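Local structure of caspase subunit p21 (3SIR) at residues A11-R16 against L249-R254; K18-A23 against D85-L90; D210-L215 against I245-T250. The protein acts as a cysteine endopeptidase of the caspase family, working downstream of rpr in the cascade that executes apoptosis. The protein carries 1 engineered substitution. All coordinates share one frame; numbering follows the deposited sequence.

Interaction 1 (A11-R16 against L249-R254); sequences AEYNMR and LTRILR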
loop_
_atom_site.group_PDB
_atom_site.type_symbol
_atom_site.label_atom_id
_atom_site.label_comp_id
_atom_site.label_asym_id
_atom_site.label_seq_id
_atom_site.Cartn_x
_atom_site.Cartn_y
_atom_site.Cartn_z
ATOM N N ALA A 11 -4.955 -12.615 -14.201
ATOM C CA ALA A 11 -4.250 -11.349 -14.019
ATOM C C ALA A 11 -5.129 -10.258 -13.406
ATOM O O ALA A 11 -4.691 -9.526 -12.518
ATOM C CB ALA A 11 -3.656 -10.877 -15.336
ATOM N N GLU A 12 -6.347 -10.115 -13.924
ATOM C CA GLU A 12 -7.178 -8.954 -13.629
ATOM C C GLU A 12 -8.418 -9.354 -12.852
ATOM O O GLU A 12 -9.053 -10.359 -13.167
ATOM C CB GLU A 12 -7.596 -8.257 -14.918
ATOM C CG GLU A 12 -6.594 -7.225 -15.402
ATOM C CD GLU A 12 -6.722 -6.953 -16.886
ATOM O OE1 GLU A 12 -5.861 -6.235 -17.440
ATOM O OE2 GLU A 12 -7.674 -7.478 -17.502
ATOM N N TYR A 13 -8.720 -8.603 -11.795
ATOM C CA TYR A 13 -9.911 -8.858 -10.993
ATOM C C TYR A 13 -11.116 -8.887 -11.922
ATOM O O TYR A 13 -11.214 -8.075 -12.846
ATOM C CB TYR A 13 -10.088 -7.769 -9.929
ATOM C CG TYR A 13 -9.327 -8.028 -8.643
ATOM C CD1 TYR A 13 -9.649 -9.106 -7.832
ATOM C CD2 TYR A 13 -8.301 -7.186 -8.230
ATOM C CE1 TYR A 13 -8.954 -9.354 -6.667
ATOM C CE2 TYR A 13 -7.594 -7.432 -7.065
ATOM C CZ TYR A 13 -7.927 -8.522 -6.290
ATOM O OH TYR A 13 -7.255 -8.782 -5.118
ATOM N N ASN A 14 -12.002 -9.856 -11.719
ATOM C CA ASN A 14 -13.277 -9.856 -12.427
ATOM C C ASN A 14 -14.187 -8.713 -11.981
ATOM O O ASN A 14 -14.790 -8.772 -10.906
ATOM C CB ASN A 14 -13.984 -11.204 -12.279
ATOM C CG ASN A 14 -15.307 -11.252 -13.020
ATOM O OD1 ASN A 14 -15.627 -10.349 -13.800
ATOM N ND2 ASN A 14 -16.093 -12.298 -12.769
ATOM N N MET A 15 -14.194 -7.632 -12.758
ATOM C CA MET A 15 -14.927 -6.417 -12.404
ATOM C C MET A 15 -16.129 -6.176 -13.319
ATOM O O MET A 15 -16.490 -5.031 -13.603
ATOM C CB MET A 15 -14.004 -5.193 -12.440
ATOM C CG MET A 15 -12.792 -5.281 -11.531
ATOM S SD MET A 15 -13.170 -5.134 -9.776
ATOM C CE MET A 15 -13.889 -3.489 -9.712
ATOM N N ARG A 16 -16.755 -7.256 -13.775
ATOM C CA ARG A 16 -17.883 -7.130 -14.688
ATOM C C ARG A 16 -19.134 -7.824 -14.155
ATOM O O ARG A 16 -20.114 -7.996 -14.877
ATOM C CB ARG A 16 -17.511 -7.649 -16.080
ATOM C CG ARG A 16 -16.594 -6.722 -16.874
ATOM C CD ARG A 16 -17.171 -6.414 -18.252
ATOM N NE ARG A 16 -16.398 -7.033 -19.328
ATOM C CZ ARG A 16 -16.889 -7.895 -20.215
ATOM N NH1 ARG A 16 -18.161 -8.271 -20.156
ATOM N NH2 ARG A 16 -16.099 -8.397 -21.156
ATOM N N LEU A 249 -3.574 -6.736 -2.740
ATOM C CA LEU A 249 -4.241 -7.115 -3.974
ATOM C C LEU A 249 -3.431 -8.223 -4.635
ATOM O O LEU A 249 -2.209 -8.157 -4.677
ATOM C CB LEU A 249 -4.373 -5.913 -4.907
ATOM C CG LEU A 249 -5.163 -4.712 -4.383
ATOM C CD1 LEU A 249 -5.627 -3.853 -5.549
ATOM C CD2 LEU A 249 -6.358 -5.154 -3.556
ATOM N N THR A 250 -4.097 -9.318 -4.981
ATOM C CA THR A 250 -3.452 -10.379 -5.737
ATOM C C THR A 250 -3.526 -10.152 -7.249
ATOM O O THR A 250 -2.919 -10.905 -8.013
ATOM C CB THR A 250 -4.047 -11.756 -5.386
ATOM O OG1 THR A 250 -5.475 -11.696 -5.493
ATOM C CG2 THR A 250 -3.669 -12.157 -3.965
ATOM N N ARG A 251 -4.170 -9.061 -7.667
ATOM C CA ARG A 251 -4.475 -8.828 -9.079
ATOM C C ARG A 251 -4.673 -7.354 -9.425
ATOM O O ARG A 251 -5.023 -6.545 -8.569
ATOM C CB ARG A 251 -5.716 -9.622 -9.502
ATOM C CG ARG A 251 -5.966 -10.891 -8.694
ATOM C CD ARG A 251 -6.611 -11.974 -9.545
ATOM N NE ARG A 251 -7.618 -12.728 -8.803
ATOM C CZ ARG A 251 -8.490 -13.562 -9.361
ATOM N NH1 ARG A 251 -8.437 -13.802 -10.664
ATOM N NH2 ARG A 251 -9.432 -14.133 -8.619
ATOM N N ILE A 252 -4.593 -7.047 -10.717
ATOM C CA ILE A 252 -4.824 -5.698 -11.227
ATOM C C ILE A 252 -6.300 -5.323 -11.183
ATOM O O ILE A 252 -7.105 -5.854 -11.955
ATOM C CB ILE A 252 -4.379 -5.588 -12.697
ATOM C CG1 ILE A 252 -2.907 -5.973 -12.841
ATOM C CG2 ILE A 252 -4.649 -4.196 -13.257
ATOM C CD1 ILE A 252 -2.563 -6.494 -14.215
ATOM N N LEU A 253 -6.612 -4.284 -10.416
ATOM C CA LEU A 253 -7.992 -3.835 -10.265
ATOM C C LEU A 253 -8.267 -2.653 -11.189
ATOM O O LEU A 253 -7.576 -1.641 -11.130
ATOM C CB LEU A 253 -8.268 -3.461 -8.805
ATOM C CG LEU A 253 -9.511 -2.646 -8.437
ATOM C CD1 LEU A 253 -10.658 -2.945 -9.375
ATOM C CD2 LEU A 253 -9.921 -2.944 -7.003
ATOM N N ARG A 254 -9.279 -2.782 -12.039
ATOM C CA ARG A 254 -9.694 -1.680 -12.900
ATOM C C ARG A 254 -11.210 -1.644 -13.080
ATOM O O ARG A 254 -11.811 -2.597 -13.580
ATOM C CB ARG A 254 -9.004 -1.765 -14.262
ATOM C CG ARG A 254 -8.977 -0.449 -15.025
ATOM C CD ARG A 254 -8.297 -0.609 -16.373
ATOM N NE ARG A 254 -6.859 -0.847 -16.243
ATOM C CZ ARG A 254 -6.323 -1.980 -15.800
ATOM N NH1 ARG A 254 -7.101 -2.970 -15.382
ATOM N NH2 ARG A 254 -5.003 -2.113 -15.745
#
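Leu249 begins the contact with Tyr13. Its CB lies near the edge of the Tyr13 ring, close to the ring plane, 4.2 Å from CE2. The two segments are loops of the caspase fold near the two ends of the modelled chain: 11-16 precedes the first strand of the central sheet, and 249-254 follows the last. They meet at one isolated beta bridge, Glu12 with Ile252. At Thr250 the backbone N donates to Tyr13 OH over 3.2 Å, although the place of that oxygen is less certain. The OG1 of Thr250 is taken up by Asp171. Arg251 comes next, with its CB over one face of the Tyr13 ring. This CB stands 3.8 Å from the ring centroid and 14° off the ring normal, a CH-pi contact. CG comes near CE1 and CZ. The guanidinium is tilted 42° to the ring plane, so it does not stack flat on it. Ile252 makes the bridge with both of its polar backbone atoms. Its N donates to Ala11 O at 3.1 Å, and its O accepts from Tyr13 N at 3.2 Å. Its CB also meets the CG of Glu12. Ile252 also packs on Phe217 of the second subunit. Leu253 puts CB 3.8 Å from CD2 of Tyr13, while its CD1 meets the SD and CE end of Met15. Met15 can bring its methyl there because the chain is bent at chi2 (-72°) and chi3. The Leu253 backbone is hydrogen-bonded to Ile211 at the start of helix 211-223. Last is Arg254. Its NH1 lies 4.1 Å from OE1 of Glu12. The oxygen sits far off the guanidinium plane, so this is an approach of opposite charges and not a salt bridge.

Interaction 2 (K18-A23 against D85-L90); sequences KNRGMA and DSDCIL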
loop_
_atom_site.group_PDB
_atom_site.type_symbol
_atom_site.label_atom_id
_atom_site.label_comp_id
_atom_site.label_asym_id
_atom_site.label_seq_id
_atom_site.Cartn_x
_atom_site.Cartn_y
_atom_site.Cartn_z
ATOM N N LYS A 18 -22.671 -8.310 -11.828
ATOM C CA LYS A 18 -23.948 -7.607 -11.890
ATOM C C LYS A 18 -23.811 -6.203 -11.306
ATOM O O LYS A 18 -24.070 -5.211 -11.991
ATOM C CB LYS A 18 -25.016 -8.400 -11.131
ATOM C CG LYS A 18 -26.450 -7.979 -11.414
ATOM C CD LYS A 18 -27.221 -7.714 -10.124
ATOM C CE LYS A 18 -28.240 -8.806 -9.849
ATOM N NZ LYS A 18 -29.201 -8.408 -8.786
ATOM N N ASN A 19 -23.381 -6.126 -10.048
ATOM C CA ASN A 19 -23.157 -4.845 -9.373
ATOM C C ASN A 19 -21.689 -4.620 -9.041
ATOM O O ASN A 19 -20.999 -5.545 -8.613
ATOM C CB ASN A 19 -23.964 -4.763 -8.076
ATOM C CG ASN A 19 -25.251 -5.554 -8.137
ATOM O OD1 ASN A 19 -26.154 -5.228 -8.909
ATOM N ND2 ASN A 19 -25.386 -6.533 -7.249
ATOM N N ARG A 20 -21.279 -3.356 -9.052
ATOM C CA ARG A 20 -19.940 -2.981 -8.612
ATOM C C ARG A 20 -19.711 -3.312 -7.143
ATOM O O ARG A 20 -18.779 -4.037 -6.796
ATOM C CB ARG A 20 -19.676 -1.496 -8.870
ATOM C CG ARG A 20 -18.417 -0.960 -8.193
ATOM C CD ARG A 20 -17.181 -1.071 -9.082
ATOM N NE ARG A 20 -17.349 -0.399 -10.369
ATOM C CZ ARG A 20 -17.229 -1.009 -11.544
ATOM N NH1 ARG A 20 -16.881 -2.289 -11.589
ATOM N NH2 ARG A 20 -17.414 -0.335 -12.672
ATOM N N GLY A 21 -20.585 -2.803 -6.283
ATOM C CA GLY A 21 -20.560 -3.149 -4.864
ATOM C C GLY A 21 -20.980 -1.967 -4.015
ATOM O O GLY A 21 -21.325 -0.912 -4.545
ATOM N N MET A 22 -20.959 -2.146 -2.698
ATOM C CA MET A 22 -21.298 -1.067 -1.771
ATOM C C MET A 22 -20.157 -0.072 -1.625
ATOM O O MET A 22 -19.007 -0.471 -1.447
ATOM C CB MET A 22 -21.613 -1.626 -0.386
ATOM C CG MET A 22 -22.828 -2.530 -0.326
ATOM S SD MET A 22 -22.971 -3.284 1.307
ATOM C CE MET A 22 -24.318 -4.423 0.988
ATOM N N ALA A 23 -20.509 1.203 -1.508
ATOM C CA ALA A 23 -19.685 2.163 -0.782
ATOM C C ALA A 23 -20.323 2.541 0.554
ATOM O O ALA A 23 -21.483 2.949 0.609
ATOM C CB ALA A 23 -19.439 3.403 -1.633
ATOM N N ASP A 85 -22.965 -11.044 -6.168
ATOM C CA ASP A 85 -23.142 -10.286 -7.401
ATOM C C ASP A 85 -22.293 -9.017 -7.400
ATOM O O ASP A 85 -22.455 -8.147 -8.262
ATOM C CB ASP A 85 -24.613 -9.915 -7.575
ATOM C CG ASP A 85 -25.510 -11.132 -7.698
ATOM O OD1 ASP A 85 -24.973 -12.256 -7.806
ATOM O OD2 ASP A 85 -26.749 -10.964 -7.696
ATOM N N SER A 86 -21.409 -8.907 -6.413
ATOM C CA SER A 86 -20.551 -7.738 -6.272
ATOM C C SER A 86 -19.199 -7.939 -6.958
ATOM O O SER A 86 -18.581 -9.000 -6.835
ATOM C CB SER A 86 -20.356 -7.406 -4.788
ATOM O OG SER A 86 -21.515 -6.793 -4.245
ATOM N N ASP A 87 -18.752 -6.919 -7.688
ATOM C CA ASP A 87 -17.332 -6.735 -7.975
ATOM C C ASP A 87 -16.521 -6.739 -6.681
ATOM O O ASP A 87 -15.616 -7.557 -6.503
ATOM C CB ASP A 87 -17.097 -5.411 -8.707
ATOM C CG ASP A 87 -17.526 -5.452 -10.165
ATOM O OD1 ASP A 87 -17.936 -6.535 -10.638
ATOM O OD2 ASP A 87 -17.449 -4.399 -10.838
ATOM N N CYS A 88 -16.830 -5.796 -5.796
ATOM C CA CYS A 88 -15.957 -5.482 -4.670
ATOM C C CYS A 88 -16.736 -4.945 -3.475
ATOM O O CYS A 88 -17.955 -5.084 -3.397
ATOM C CB CYS A 88 -14.917 -4.445 -5.091
ATOM S SG CYS A 88 -15.607 -2.807 -5.435
ATOM N N ILE A 89 -16.019 -4.318 -2.548
ATOM C CA ILE A 89 -16.631 -3.433 -1.566
ATOM C C ILE A 89 -15.684 -2.287 -1.258
ATOM O O ILE A 89 -14.461 -2.439 -1.313
ATOM C CB ILE A 89 -16.944 -4.163 -0.247
ATOM C CG1 ILE A 89 -17.747 -3.248 0.681
ATOM C CG2 ILE A 89 -15.661 -4.587 0.445
ATOM C CD1 ILE A 89 -18.473 -3.975 1.797
ATOM N N LEU A 90 -16.250 -1.149 -0.878
ATOM C CA LEU A 90 -15.436 -0.049 -0.382
ATOM C C LEU A 90 -15.970 0.470 0.945
ATOM O O LEU A 90 -17.166 0.734 1.081
ATOM C CB LEU A 90 -15.377 1.078 -1.409
ATOM C CG LEU A 90 -14.367 2.174 -1.069
ATOM C CD1 LEU A 90 -13.712 2.707 -2.334
ATOM C CD2 LEU A 90 -15.037 3.285 -0.274
#
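Asn19 is held to the 85-90 segment through both polar atoms of its backbone. Its N donates to Asp85 O at 2.9 Å, and its O accepts from Asp87 N at 2.8 Å. Further along, Leu90 N donates to Met22 O at 2.9 Å. Cys88 N donates to Arg20 O, but that oxygen is less surely placed. Two charged pairs add to these bonds. Arg20 NH1 faces Asp87 OD2, which lies at the guanidinium edge near its plane. The model sets these atoms too close, so the exact geometry of this salt bridge is doubtful. The Arg20 chain is bent at chi2 (91°) and chi3, and its guanidinium also donates to Leu56 O through NE and to Ser256 O through NH2. Asp87 OD1 accepts from His17 N. Before the first bridge, Lys18 NZ makes a long salt bridge of 3.7 Å to Asp85 OD2. The segments lie on two neighbouring parallel strands, 19-28 and 86-95, in the central sheet of the caspase fold. The strand pieces 19-23 and 88-90 run 23° apart. Gly21 has backbone angles (phi 146°) at which a CB would be jammed against the carbonyl before it. Its CA makes a C-H...O contact with Cys88 O. Met22 and Ile89 point to one face of the sheet, with Met22 CB 4.3 Å from Ile89 CG1. Ala23 and Leu90 lie on the other, where both touch Leu53 of helix 45-55. Ala23 is hydrogen-bonded by its backbone to strand 59-65, and Ile89 to Leu132 of strand 131-138.

Interaction 3 (D210-L215 against I245-T250); sequences DILTLL and ITTMLT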
loop_
_atom_site.group_PDB
_atom_site.type_symbol
_atom_site.label_atom_id
_atom_site.label_comp_id
_atom_site.label_asym_id
_atom_site.label_seq_id
_atom_site.Cartn_x
_atom_site.Cartn_y
_atom_site.Cartn_z
ATOM N N ASP A 210 -5.486 1.528 -13.694
ATOM C CA ASP A 210 -5.561 0.519 -12.642
ATOM C C ASP A 210 -5.271 1.115 -11.267
ATOM O O ASP A 210 -4.534 2.095 -11.151
ATOM C CB ASP A 210 -4.621 -0.655 -12.945
ATOM C CG ASP A 210 -3.230 -0.460 -12.372
ATOM O OD1 ASP A 210 -2.892 -1.146 -11.383
ATOM O OD2 ASP A 210 -2.454 0.337 -12.942
ATOM N N ILE A 211 -5.879 0.541 -10.234
ATOM C CA ILE A 211 -6.062 1.234 -8.964
ATOM C C ILE A 211 -4.759 1.811 -8.404
ATOM O O ILE A 211 -4.737 2.932 -7.891
ATOM C CB ILE A 211 -6.725 0.319 -7.920
ATOM C CG1 ILE A 211 -7.096 1.108 -6.659
ATOM C CG2 ILE A 211 -5.824 -0.856 -7.590
ATOM C CD1 ILE A 211 -8.239 2.083 -6.862
ATOM N N LEU A 212 -3.663 1.079 -8.583
ATOM C CA LEU A 212 -2.419 1.385 -7.886
ATOM C C LEU A 212 -1.636 2.512 -8.558
ATOM O O LEU A 212 -0.870 3.226 -7.904
ATOM C CB LEU A 212 -1.544 0.135 -7.763
ATOM C CG LEU A 212 -2.042 -0.974 -6.835
ATOM C CD1 LEU A 212 -1.198 -2.229 -7.007
ATOM C CD2 LEU A 212 -2.050 -0.519 -5.382
ATOM N N THR A 213 -1.837 2.669 -9.864
ATOM C CA THR A 213 -1.316 3.823 -10.591
ATOM C C THR A 213 -2.268 5.013 -10.487
ATOM O O THR A 213 -1.856 6.168 -10.609
ATOM C CB THR A 213 -1.077 3.504 -12.082
ATOM O OG1 THR A 213 -2.331 3.243 -12.715
ATOM C CG2 THR A 213 -0.181 2.280 -12.249
ATOM N N LEU A 214 -3.529 4.743 -10.171
ATOM C CA LEU A 214 -4.393 5.793 -9.652
ATOM C C LEU A 214 -3.839 6.312 -8.325
ATOM O O LEU A 214 -3.263 7.399 -8.269
ATOM C CB LEU A 214 -5.816 5.269 -9.471
ATOM C CG LEU A 214 -6.958 6.228 -9.804
ATOM C CD1 LEU A 214 -6.570 7.100 -10.980
ATOM C CD2 LEU A 214 -8.224 5.445 -10.125
ATOM N N LEU A 215 -3.870 5.461 -7.303
ATOM C CA LEU A 215 -3.440 5.847 -5.956
ATOM C C LEU A 215 -1.956 6.190 -5.878
ATOM O O LEU A 215 -1.457 6.595 -4.828
ATOM C CB LEU A 215 -3.761 4.743 -4.945
ATOM C CG LEU A 215 -5.204 4.245 -4.942
ATOM C CD1 LEU A 215 -5.369 3.100 -3.959
ATOM C CD2 LEU A 215 -6.138 5.396 -4.607
ATOM N N ILE A 245 -0.383 3.963 1.029
ATOM C CA ILE A 245 -1.223 2.897 0.503
ATOM C C ILE A 245 -0.600 1.548 0.822
ATOM O O ILE A 245 0.597 1.351 0.612
ATOM C CB ILE A 245 -1.411 3.024 -1.013
ATOM C CG1 ILE A 245 -2.245 4.265 -1.338
ATOM C CG2 ILE A 245 -2.064 1.768 -1.567
ATOM C CD1 ILE A 245 -1.655 5.121 -2.437
ATOM N N THR A 246 -1.403 0.632 1.348
ATOM C CA THR A 246 -0.903 -0.690 1.700
ATOM C C THR A 246 -1.730 -1.795 1.050
ATOM O O THR A 246 -2.849 -2.081 1.482
ATOM C CB THR A 246 -0.888 -0.898 3.225
ATOM O OG1 THR A 246 -1.400 -2.200 3.531
ATOM C CG2 THR A 246 -1.757 0.142 3.909
ATOM N N THR A 247 -1.163 -2.448 0.039
ATOM C CA THR A 247 -1.927 -3.432 -0.724
ATOM C C THR A 247 -1.590 -4.874 -0.359
ATOM O O THR A 247 -0.428 -5.208 -0.126
ATOM C CB THR A 247 -1.718 -3.275 -2.227
ATOM O OG1 THR A 247 -1.998 -4.529 -2.857
ATOM C CG2 THR A 247 -0.282 -2.882 -2.513
ATOM N N MET A 248 -2.597 -5.741 -0.415
ATOM C CA MET A 248 -2.373 -7.162 -0.674
ATOM C C MET A 248 -3.183 -7.660 -1.866
ATOM O O MET A 248 -3.466 -8.853 -1.979
ATOM C CB MET A 248 -2.699 -8.007 0.557
ATOM C CG MET A 248 -1.591 -8.033 1.592
ATOM S SD MET A 248 -1.678 -6.607 2.692
ATOM C CE MET A 248 -2.295 -7.388 4.180
ATOM N N LEU A 249 -3.574 -6.736 -2.740
ATOM C CA LEU A 249 -4.241 -7.115 -3.974
ATOM C C LEU A 249 -3.431 -8.223 -4.635
ATOM O O LEU A 249 -2.209 -8.157 -4.677
ATOM C CB LEU A 249 -4.373 -5.913 -4.907
ATOM C CG LEU A 249 -5.163 -4.712 -4.383
ATOM C CD1 LEU A 249 -5.627 -3.853 -5.549
ATOM C CD2 LEU A 249 -6.358 -5.154 -3.556
ATOM N N THR A 250 -4.097 -9.318 -4.981
ATOM C CA THR A 250 -3.452 -10.379 -5.737
ATOM C C THR A 250 -3.526 -10.152 -7.249
ATOM O O THR A 250 -2.919 -10.905 -8.013
ATOM C CB THR A 250 -4.047 -11.756 -5.386
ATOM O OG1 THR A 250 -5.475 -11.696 -5.493
ATOM C CG2 THR A 250 -3.669 -12.157 -3.965
#
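Ile211, Leu212 and Leu215, at the start of helix 211-223, pack on strand 244-247 and the turn after it, the last strand of this chain's part of the central caspase sheet. Their partners are Ile245, Thr247 and Leu249. The axes of helix 211-215 and strand 245-247 run at 166°, nearly antiparallel, and come within 10.5 Å. No hydrogen bond joins the two segments, and the contact is made by aliphatic groups. Leu215 CB meets Ile245 CD1, but that methyl is also modelled too near Leu215 O, so its exact position is doubtful. Leu212 reaches the strand with its CD2 branch, which lies 4.1 Å from CG2 of Thr247 and 4.4 Å from CG2 of Ile245. The two side chains Leu212 and Thr247 cross at about a right angle. Thr247 holds OG1 anti to its backbone N (chi1 156°), which turns the methyl toward the leucine. The same OG1 accepts from Leu249 N at 2.7 Å, forming an ST turn just past the strand. Beyond that turn, the CD1 of Leu249 meets CG2 of Ile211 at 3.6 Å. Asp210 occupies the N-cap position of the helix, and its backbone O accepts from Leu214 N. Leu173 of the adjacent strand 172-179 touches Leu212, Leu215 and Ile245, while Leu198 of helix 193-205 packs on Leu215. On its outer side, strand 244-247 pairs antiparallel with a strand of the second subunit, which carries the sheet across the dimer interface, and Leu212 packs on Thr216 of that subunit.

How the interactions relate
Interactions 1 and 3 share Leu249 and Thr250, and their centres lie 10 Å apart. They are joined by a probable hydrogen bond from Ile211 N to Leu253 O, and both touch the second subunit. Interaction 2 lies 13 Å from interaction 1, centre to centre, and meets it where Met15 O comes near Arg20 and Asp87. Interactions 2 and 3 do not touch; their centres are about 17 Å apart, but both reach the central sheet. Along the chain, interaction 2 is nested within the loop closed by interaction 1 and finishes before interaction 3 begins. Interaction 1 thus brings the two ends of the modelled chain together, beside both the sheet and the dimer interface.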